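PDB 4F7A: putative uncharacterized protein from Bacteroides vulgatus, which probably captures mucin O-glycans at the outer membrane as a SusD-like, TPR-related lipoprotein and passes them on for uptake. Local coordinates for residues A157-L162 / L205-R210; A200-L205 / A335-L340; L471-D476 / G494-G499. All coordinates share one frame; numbering follows the deposited sequence.

Interaction 1 (A157-L162 / L205-R210); sequences AFFDDL and LRLAMR
L207 meets F158, F159 and L162 of segment 157-162. Its CB lies 3.6 Å from F159 CE1, and the ring's CZ is hardly farther from it; L207 and the F159 side chain lie alongside, pointing opposite ways. Farther out, L207 CD1 reaches F158 CB at 3.9 Å, the F158 side chain standing roughly perpendicular to the leucine, and comes to 4.2 Å from L162 CD1. One methyl thus touches two residues a helical turn apart. The F159 ring turns its edge to the backbone of the other helix, with A208 N close to the ring plane, 3.8 Å from CZ. It gets there because CG stands anti to the carbonyl carbon (chi1 -69°), which sends the ring across to the opposite helix.

The segments run nearly antiparallel, at 157°, with axes 11.0 Å apart, a distance bridged chiefly by L207 and the F159 ring. Outward, Y137 meets the F158 ring edge-to-face, H126 touches F158 and L207, and L218 and E222 of helix 216-228 pack on F159. Just before 205-210, R204 gives a polar tie to F159 O; between the two segments themselves there is no hydrogen bond, and their buried contact relies on shape and apolar packing.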
loop_
_atom_site.group_PDB
_atom_site.type_symbol
_atom_site.label_atom_id
_atom_site.label_comp_id
_atom_site.label_asym_id
_atom_site.label_seq_id
_atom_site.Cartn_x
_atom_site.Cartn_y
_atom_site.Cartn_z
ATOM N N ALA A 157 -6.513 17.936 2.761
ATOM C CA ALA A 157 -7.585 17.849 1.756
ATOM C C ALA A 157 -8.229 16.444 1.769
ATOM O O ALA A 157 -9.457 16.316 1.621
ATOM C CB ALA A 157 -7.062 18.219 0.360
ATOM N N PHE A 158 -7.430 15.397 1.975
ATOM C CA PHE A 158 -7.992 14.040 2.062
ATOM C C PHE A 158 -8.987 13.938 3.211
ATOM O O PHE A 158 -10.086 13.397 3.044
ATOM C CB PHE A 158 -6.936 12.967 2.288
ATOM C CG PHE A 158 -5.911 12.853 1.226
ATOM C CD1 PHE A 158 -6.162 13.201 -0.085
ATOM C CD2 PHE A 158 -4.674 12.306 1.539
ATOM C CE1 PHE A 158 -5.181 13.063 -1.041
ATOM C CE2 PHE A 158 -3.722 12.164 0.592
ATOM C CZ PHE A 158 -3.978 12.547 -0.711
ATOM N N PHE A 159 -8.612 14.442 4.387
ATOM C CA PHE A 159 -9.509 14.367 5.538
ATOM C C PHE A 159 -10.773 15.165 5.295
ATOM O O PHE A 159 -11.859 14.724 5.688
ATOM C CB PHE A 159 -8.833 14.835 6.826
ATOM C CG PHE A 159 -7.736 13.911 7.331
ATOM C CD1 PHE A 159 -7.997 12.579 7.641
ATOM C CD2 PHE A 159 -6.447 14.402 7.537
ATOM C CE1 PHE A 159 -6.976 11.739 8.102
ATOM C CE2 PHE A 159 -5.438 13.600 8.016
ATOM C CZ PHE A 159 -5.689 12.244 8.290
ATOM N N ASP A 160 -10.643 16.337 4.657
ATOM C CA ASP A 160 -11.802 17.160 4.247
ATOM C C ASP A 160 -12.718 16.399 3.266
ATOM O O ASP A 160 -13.942 16.417 3.383
ATOM C CB ASP A 160 -11.337 18.458 3.573
ATOM C CG ASP A 160 -10.775 19.489 4.561
ATOM O OD1 ASP A 160 -11.058 19.409 5.773
ATOM O OD2 ASP A 160 -10.054 20.395 4.101
ATOM N N ASP A 161 -12.115 15.745 2.274
ATOM C CA ASP A 161 -12.905 14.974 1.303
ATOM C C ASP A 161 -13.610 13.785 1.948
ATOM O O ASP A 161 -14.749 13.467 1.615
ATOM C CB ASP A 161 -12.049 14.493 0.130
ATOM C CG ASP A 161 -11.792 15.579 -0.908
ATOM O OD1 ASP A 161 -12.548 16.572 -0.944
ATOM O OD2 ASP A 161 -10.835 15.419 -1.691
ATOM N N LEU A 162 -12.944 13.116 2.881
ATOM C CA LEU A 162 -13.593 12.046 3.598
ATOM C C LEU A 162 -14.738 12.571 4.456
ATOM O O LEU A 162 -15.766 11.906 4.577
ATOM C CB LEU A 162 -12.585 11.228 4.423
ATOM C CG LEU A 162 -11.597 10.415 3.598
ATOM C CD1 LEU A 162 -10.599 9.675 4.551
ATOM C CD2 LEU A 162 -12.266 9.429 2.641
ATOM N N LEU A 205 -8.772 6.234 9.334
ATOM C CA LEU A 205 -7.918 5.749 10.408
ATOM C C LEU A 205 -6.501 5.479 9.907
ATOM O O LEU A 205 -5.524 5.774 10.599
ATOM C CB LEU A 205 -8.484 4.499 11.052
ATOM C CG LEU A 205 -7.711 3.935 12.244
ATOM C CD1 LEU A 205 -7.590 4.947 13.378
ATOM C CD2 LEU A 205 -8.442 2.674 12.719
ATOM N N ARG A 206 -6.389 4.879 8.719
ATOM C CA ARG A 206 -5.084 4.654 8.119
ATOM C C ARG A 206 -4.313 5.965 8.000
ATOM O O ARG A 206 -3.141 6.057 8.383
ATOM C CB ARG A 206 -5.204 4.034 6.729
ATOM C CG ARG A 206 -3.877 3.983 5.973
ATOM C CD ARG A 206 -4.062 3.573 4.537
ATOM N NE ARG A 206 -4.283 2.146 4.349
ATOM C CZ ARG A 206 -4.665 1.623 3.190
ATOM N NH1 ARG A 206 -4.867 2.413 2.151
ATOM N NH2 ARG A 206 -4.839 0.316 3.058
ATOM N N LEU A 207 -4.969 6.976 7.437
ATOM C CA LEU A 207 -4.322 8.269 7.205
ATOM C C LEU A 207 -3.953 8.960 8.520
ATOM O O LEU A 207 -2.917 9.615 8.614
ATOM C CB LEU A 207 -5.213 9.159 6.368
ATOM C CG LEU A 207 -5.533 8.611 4.979
ATOM C CD1 LEU A 207 -6.376 9.599 4.202
ATOM C CD2 LEU A 207 -4.292 8.248 4.197
ATOM N N ALA A 208 -4.813 8.788 9.523
ATOM C CA ALA A 208 -4.585 9.283 10.872
ATOM C C ALA A 208 -3.331 8.689 11.492
ATOM O O ALA A 208 -2.515 9.423 12.050
ATOM C CB ALA A 208 -5.816 9.004 11.752
HETATM N N MSE A 209 -3.152 7.372 11.386
HETATM C CA MSE A 209 -1.944 6.764 11.908
HETATM C C MSE A 209 -0.726 7.181 11.098
HETATM O O MSE A 209 0.337 7.432 11.669
HETATM C CB MSE A 209 -2.048 5.261 12.012
HETATM C CG MSE A 209 -3.042 4.782 13.037
HETATM SE SE MSE A 209 -2.838 5.486 14.828
HETATM C CE MSE A 209 -4.132 6.887 14.718
ATOM N N ARG A 210 -0.883 7.336 9.789
ATOM C CA ARG A 210 0.221 7.817 8.965
ATOM C C ARG A 210 0.807 9.136 9.496
ATOM O O ARG A 210 2.014 9.317 9.499
ATOM C CB ARG A 210 -0.195 8.038 7.506
ATOM C CG ARG A 210 1.037 8.324 6.591
ATOM C CD ARG A 210 1.665 7.052 6.020
ATOM N NE ARG A 210 0.833 6.564 4.935
ATOM C CZ ARG A 210 0.219 5.383 4.883
ATOM N NH1 ARG A 210 0.350 4.489 5.850
ATOM N NH2 ARG A 210 -0.546 5.094 3.837
#

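Interaction 2 (A200-L205 / A335-L340); sequences ANSLRL and AETWFL
L205 and L340 make the apolar half of this contact. The isobutyl group of L205 stands with CG anti to the backbone N (chi1 -177°), which carries its CD2 methyl to 3.7 Å from L340 CB, while L205 CG is 3.8 Å from the same atom. The two leucines overlap side by side with their tips directed oppositely, so L205 lies against the root of L340 rather than tip to tip. L340 in turn reaches back to the other backbone: its CD2 is 4.2 Å from L205 O, and its CD1 is a little farther from S202 O. The CD2 methyl of L205 also comes within 4.2 Å of T337 O.

The second kind of contact is between small hydroxyl side chains. S202 CB lies 3.9 Å from T337 OG1, and the two hydroxyl oxygens are 4.1 Å apart, measured from S202 OG to T337 OG1. They touch by packing, and each has its polar partners elsewhere: S202 OG bonds to K198 O and to I234 N, T337 OG1 to T333 O, four residues back, just ahead of the helix. Here the backbones come closest, with the CA atoms of S202 and T337 6.4 Å apart.

The two segments run in broadly the same direction, at 49°, with axes 10.1 Å apart. Helix 151-174 packs on the flank of 200-205 through V166 and L162, helices 356-371 and 416-431 cover A335 and F339, and V233, in the loop before strand 241-243, touches both S202 and T337.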
loop_
_atom_site.group_PDB
_atom_site.type_symbol
_atom_site.label_atom_id
_atom_site.label_comp_id
_atom_site.label_asym_id
_atom_site.label_seq_id
_atom_site.Cartn_x
_atom_site.Cartn_y
_atom_site.Cartn_z
ATOM N N ALA A 200 -14.647 4.571 4.143
ATOM C CA ALA A 200 -14.134 5.915 4.465
ATOM C C ALA A 200 -13.579 6.008 5.892
ATOM O O ALA A 200 -12.537 6.612 6.121
ATOM C CB ALA A 200 -15.241 6.977 4.279
ATOM N N ASN A 201 -14.279 5.422 6.850
ATOM C CA ASN A 201 -13.836 5.462 8.248
ATOM C C ASN A 201 -12.510 4.735 8.428
ATOM O O ASN A 201 -11.618 5.210 9.125
ATOM C CB ASN A 201 -14.881 4.871 9.206
ATOM C CG ASN A 201 -16.180 5.653 9.255
ATOM O OD1 ASN A 201 -16.203 6.857 9.003
ATOM N ND2 ASN A 201 -17.272 4.973 9.645
ATOM N N SER A 202 -12.378 3.574 7.792
ATOM C CA SER A 202 -11.165 2.764 7.889
ATOM C C SER A 202 -10.001 3.452 7.205
ATOM O O SER A 202 -8.899 3.469 7.719
ATOM C CB SER A 202 -11.398 1.384 7.283
ATOM O OG SER A 202 -12.525 0.777 7.902
ATOM N N LEU A 203 -10.256 4.005 6.019
ATOM C CA LEU A 203 -9.237 4.774 5.298
ATOM C C LEU A 203 -8.797 5.996 6.130
ATOM O O LEU A 203 -7.589 6.294 6.245
ATOM C CB LEU A 203 -9.774 5.154 3.907
ATOM C CG LEU A 203 -8.852 5.972 3.002
ATOM C CD1 LEU A 203 -7.465 5.325 2.782
ATOM C CD2 LEU A 203 -9.578 6.250 1.663
ATOM N N ARG A 204 -9.759 6.685 6.751
ATOM C CA ARG A 204 -9.409 7.834 7.605
ATOM C C ARG A 204 -8.494 7.397 8.734
ATOM O O ARG A 204 -7.529 8.098 9.053
ATOM C CB ARG A 204 -10.642 8.504 8.187
ATOM C CG ARG A 204 -10.327 9.757 8.990
ATOM C CD ARG A 204 -11.507 10.212 9.846
ATOM N NE ARG A 204 -12.705 10.508 9.072
ATOM C CZ ARG A 204 -12.914 11.564 8.280
ATOM N NH1 ARG A 204 -11.984 12.504 8.092
ATOM N NH2 ARG A 204 -14.095 11.670 7.640
ATOM N N LEU A 205 -8.772 6.234 9.334
ATOM C CA LEU A 205 -7.918 5.749 10.408
ATOM C C LEU A 205 -6.501 5.479 9.907
ATOM O O LEU A 205 -5.524 5.774 10.599
ATOM C CB LEU A 205 -8.484 4.499 11.052
ATOM C CG LEU A 205 -7.711 3.935 12.244
ATOM C CD1 LEU A 205 -7.590 4.947 13.378
ATOM C CD2 LEU A 205 -8.442 2.674 12.719
ATOM N N ALA A 335 -7.901 -6.903 8.796
ATOM C CA ALA A 335 -6.710 -7.166 9.613
ATOM C C ALA A 335 -5.916 -5.867 9.801
ATOM O O ALA A 335 -5.592 -5.489 10.930
ATOM C CB ALA A 335 -5.816 -8.285 8.974
ATOM N N GLU A 336 -5.624 -5.177 8.707
ATOM C CA GLU A 336 -4.938 -3.872 8.782
ATOM C C GLU A 336 -5.686 -2.923 9.721
ATOM O O GLU A 336 -5.085 -2.218 10.520
ATOM C CB GLU A 336 -4.808 -3.237 7.385
ATOM C CG GLU A 336 -4.238 -1.822 7.465
ATOM C CD GLU A 336 -4.283 -1.024 6.184
ATOM O OE1 GLU A 336 -4.637 -1.578 5.119
ATOM O OE2 GLU A 336 -3.941 0.180 6.263
ATOM N N THR A 337 -7.001 -2.895 9.611
ATOM C CA THR A 337 -7.801 -1.989 10.429
ATOM C C THR A 337 -7.623 -2.298 11.941
ATOM O O THR A 337 -7.478 -1.391 12.762
ATOM C CB THR A 337 -9.279 -1.982 9.971
ATOM O OG1 THR A 337 -9.330 -1.627 8.571
ATOM C CG2 THR A 337 -10.104 -0.969 10.785
ATOM N N TRP A 338 -7.590 -3.573 12.295
ATOM C CA TRP A 338 -7.307 -3.967 13.682
ATOM C C TRP A 338 -5.899 -3.526 14.142
ATOM O O TRP A 338 -5.720 -3.105 15.289
ATOM C CB TRP A 338 -7.484 -5.469 13.876
ATOM C CG TRP A 338 -8.927 -5.906 13.993
ATOM C CD1 TRP A 338 -9.621 -6.637 13.100
ATOM C CD2 TRP A 338 -9.841 -5.598 15.054
ATOM N NE1 TRP A 338 -10.911 -6.813 13.524
ATOM C CE2 TRP A 338 -11.070 -6.189 14.728
ATOM C CE3 TRP A 338 -9.741 -4.873 16.242
ATOM C CZ2 TRP A 338 -12.193 -6.093 15.559
ATOM C CZ3 TRP A 338 -10.839 -4.802 17.078
ATOM C CH2 TRP A 338 -12.044 -5.407 16.739
ATOM N N PHE A 339 -4.908 -3.638 13.268
ATOM C CA PHE A 339 -3.544 -3.212 13.620
ATOM C C PHE A 339 -3.456 -1.681 13.748
ATOM O O PHE A 339 -2.671 -1.164 14.532
ATOM C CB PHE A 339 -2.525 -3.740 12.610
ATOM C CG PHE A 339 -2.337 -5.232 12.652
ATOM C CD1 PHE A 339 -1.920 -5.853 13.814
ATOM C CD2 PHE A 339 -2.595 -6.015 11.545
ATOM C CE1 PHE A 339 -1.752 -7.235 13.865
ATOM C CE2 PHE A 339 -2.406 -7.394 11.573
ATOM C CZ PHE A 339 -1.995 -8.005 12.736
ATOM N N LEU A 340 -4.254 -0.957 12.963
ATOM C CA LEU A 340 -4.346 0.496 13.105
ATOM C C LEU A 340 -4.953 0.844 14.460
ATOM O O LEU A 340 -4.492 1.755 15.147
ATOM C CB LEU A 340 -5.172 1.116 11.958
ATOM C CG LEU A 340 -4.499 1.137 10.589
ATOM C CD1 LEU A 340 -5.505 1.383 9.420
ATOM C CD2 LEU A 340 -3.357 2.180 10.596
#

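Interaction 3 (L471-D476 / G494-G499); sequences LPFSQD and GADNGG
D496 and F473 form a polar, partly buried loop-to-loop contact, in which a carboxylate grips the backbone just ahead of helix 475-480. The bond runs from F473 N to D496 OD1, 3.0 Å long and nearly straight at 164°, and uses the syn lone pair, on the side of the other oxygen. The aspartate extends with CG anti to its backbone N (chi1 178°), reaching across to segment 471-476. It sits at the centre of an inverse gamma turn, which bends the backbone behind it.

The same carboxylate lies against the F473 ring, with CD2 3.3 Å from D496 OD1 and the two planes 40° apart. P472 borders the same oxygen, its CA 3.3 Å and its CB 3.7 Å from D496 OD1, while its CG packs near N497 CA and G498 N.

A water fastens the other oxygen. It donates to D496 OD2 at 2.6 Å and to F473 O at 2.7 Å, and accepts from Q475 NE2 at 2.8 Å, tying the carboxylate to the first residue of the helix. Outside the segments, D496 OD1 also makes a salt bridge with R470, which is a cation-pi partner of F473 as well, and D496 OD2 is hydrogen-bonded to Y485 OH. So many polar partners around one carboxylate would probably favour its charged form. Farther along, N497 OD1 accepts from G499 N at 2.9 Å in an Asx turn.

S474 is the N-cap of helix 475-480, its OG accepting from D477 N. Helix 482-492 contributes Y485 and L488 against F473 and C489 against D496, and helix 111-132 meets L471 and F473 through Y132.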
loop_
_atom_site.group_PDB
_atom_site.type_symbol
_atom_site.label_atom_id
_atom_site.label_comp_id
_atom_site.label_asym_id
_atom_site.label_seq_id
_atom_site.Cartn_x
_atom_site.Cartn_y
_atom_site.Cartn_z
ATOM N N LEU A 471 10.111 8.106 -4.074
ATOM C CA LEU A 471 10.523 8.124 -5.475
ATOM C C LEU A 471 10.657 9.559 -5.953
ATOM O O LEU A 471 9.894 10.444 -5.535
ATOM C CB LEU A 471 9.514 7.377 -6.360
ATOM C CG LEU A 471 9.303 5.891 -6.029
ATOM C CD1 LEU A 471 8.395 5.257 -7.111
ATOM C CD2 LEU A 471 10.634 5.120 -5.853
ATOM N N PRO A 472 11.617 9.812 -6.842
ATOM C CA PRO A 472 11.708 11.172 -7.415
ATOM C C PRO A 472 10.479 11.553 -8.222
ATOM O O PRO A 472 9.783 10.685 -8.718
ATOM C CB PRO A 472 12.932 11.103 -8.334
ATOM C CG PRO A 472 13.718 9.918 -7.833
ATOM C CD PRO A 472 12.671 8.927 -7.354
ATOM N N PHE A 473 10.235 12.851 -8.356
ATOM C CA PHE A 473 9.150 13.333 -9.185
ATOM C C PHE A 473 9.271 12.858 -10.645
ATOM O O PHE A 473 10.360 12.535 -11.140
ATOM C CB PHE A 473 9.073 14.867 -9.156
ATOM C CG PHE A 473 8.786 15.450 -7.813
ATOM C CD1 PHE A 473 7.597 15.161 -7.168
ATOM C CD2 PHE A 473 9.669 16.355 -7.227
ATOM C CE1 PHE A 473 7.309 15.714 -5.958
ATOM C CE2 PHE A 473 9.398 16.909 -6.003
ATOM C CZ PHE A 473 8.193 16.575 -5.358
ATOM N N SER A 474 8.138 12.788 -11.320
ATOM C CA SER A 474 8.117 12.371 -12.722
ATOM C C SER A 474 8.858 13.363 -13.600
ATOM O O SER A 474 8.407 14.513 -13.731
ATOM C CB SER A 474 6.691 12.272 -13.232
ATOM O OG SER A 474 6.702 12.060 -14.639
ATOM N N GLN A 475 9.945 12.913 -14.251
ATOM C CA GLN A 475 10.613 13.750 -15.238
ATOM C C GLN A 475 9.793 13.918 -16.511
ATOM O O GLN A 475 9.990 14.891 -17.226
ATOM C CB GLN A 475 12.026 13.265 -15.555
ATOM C CG GLN A 475 13.025 13.625 -14.447
ATOM C CD GLN A 475 13.143 15.132 -14.233
ATOM O OE1 GLN A 475 13.391 15.900 -15.177
ATOM N NE2 GLN A 475 12.983 15.561 -12.991
ATOM N N ASP A 476 8.859 13.005 -16.790
ATOM C CA ASP A 476 7.956 13.197 -17.936
ATOM C C ASP A 476 7.055 14.399 -17.687
ATOM O O ASP A 476 6.875 15.242 -18.568
ATOM C CB ASP A 476 7.134 11.923 -18.203
ATOM C CG ASP A 476 8.029 10.715 -18.385
ATOM O OD1 ASP A 476 8.670 10.646 -19.442
ATOM O OD2 ASP A 476 8.170 9.894 -17.440
ATOM N N GLY A 494 13.405 19.678 0.159
ATOM C CA GLY A 494 14.670 18.952 0.091
ATOM C C GLY A 494 14.970 18.566 -1.344
ATOM O O GLY A 494 14.154 18.818 -2.243
ATOM N N ALA A 495 16.114 17.939 -1.565
ATOM C CA ALA A 495 16.503 17.500 -2.913
ATOM C C ALA A 495 15.501 16.496 -3.498
ATOM O O ALA A 495 15.006 15.625 -2.776
ATOM C CB ALA A 495 17.926 16.901 -2.902
ATOM N N ASP A 496 15.205 16.617 -4.802
ATOM C CA ASP A 496 14.338 15.667 -5.483
ATOM C C ASP A 496 15.099 14.376 -5.825
ATOM O O ASP A 496 15.516 14.155 -6.956
ATOM C CB ASP A 496 13.745 16.267 -6.754
ATOM C CG ASP A 496 12.873 15.277 -7.495
ATOM O OD1 ASP A 496 12.295 14.400 -6.820
ATOM O OD2 ASP A 496 12.774 15.372 -8.731
ATOM N N ASN A 497 15.317 13.556 -4.810
ATOM C CA ASN A 497 15.933 12.249 -4.983
ATOM C C ASN A 497 15.334 11.296 -3.952
ATOM O O ASN A 497 14.457 11.680 -3.177
ATOM C CB ASN A 497 17.463 12.352 -4.926
ATOM C CG ASN A 497 17.994 12.806 -3.575
ATOM O OD1 ASN A 497 17.471 12.428 -2.536
ATOM N ND2 ASN A 497 19.089 13.594 -3.593
ATOM N N GLY A 498 15.810 10.060 -3.942
ATOM C CA GLY A 498 15.219 9.043 -3.123
ATOM C C GLY A 498 15.570 9.122 -1.646
ATOM O O GLY A 498 15.042 8.330 -0.867
ATOM N N GLY A 499 16.468 10.041 -1.255
ATOM C CA GLY A 499 16.900 10.144 0.139
ATOM C C GLY A 499 16.177 11.200 0.970
ATOM O O GLY A 499 16.410 11.316 2.183
HETATM O O HOH W 1 12.691 13.781 -10.827
#

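Overall arrangement
Interactions 1 and 2 both use helix 193-210 and share L205, which turns away from 157-162 and toward 335-340, so this helix is packed between helices 151-174 and 334-346. Their centres are 11 Å apart, and they also touch through a salt bridge from R206 to E336 and a probable hydrogen bond from R204 to F159 O. Both are buried; interaction 1 is apolar packing, while interaction 2 pairs a leucine contact with serine-threonine packing. Interaction 3 lies apart, its centre 29 Å from that of interaction 2 and on the opposite side of the chain's centre. It is only partly buried, lies mostly in loops, and uses a carboxylate-to-backbone bond and a bridging water.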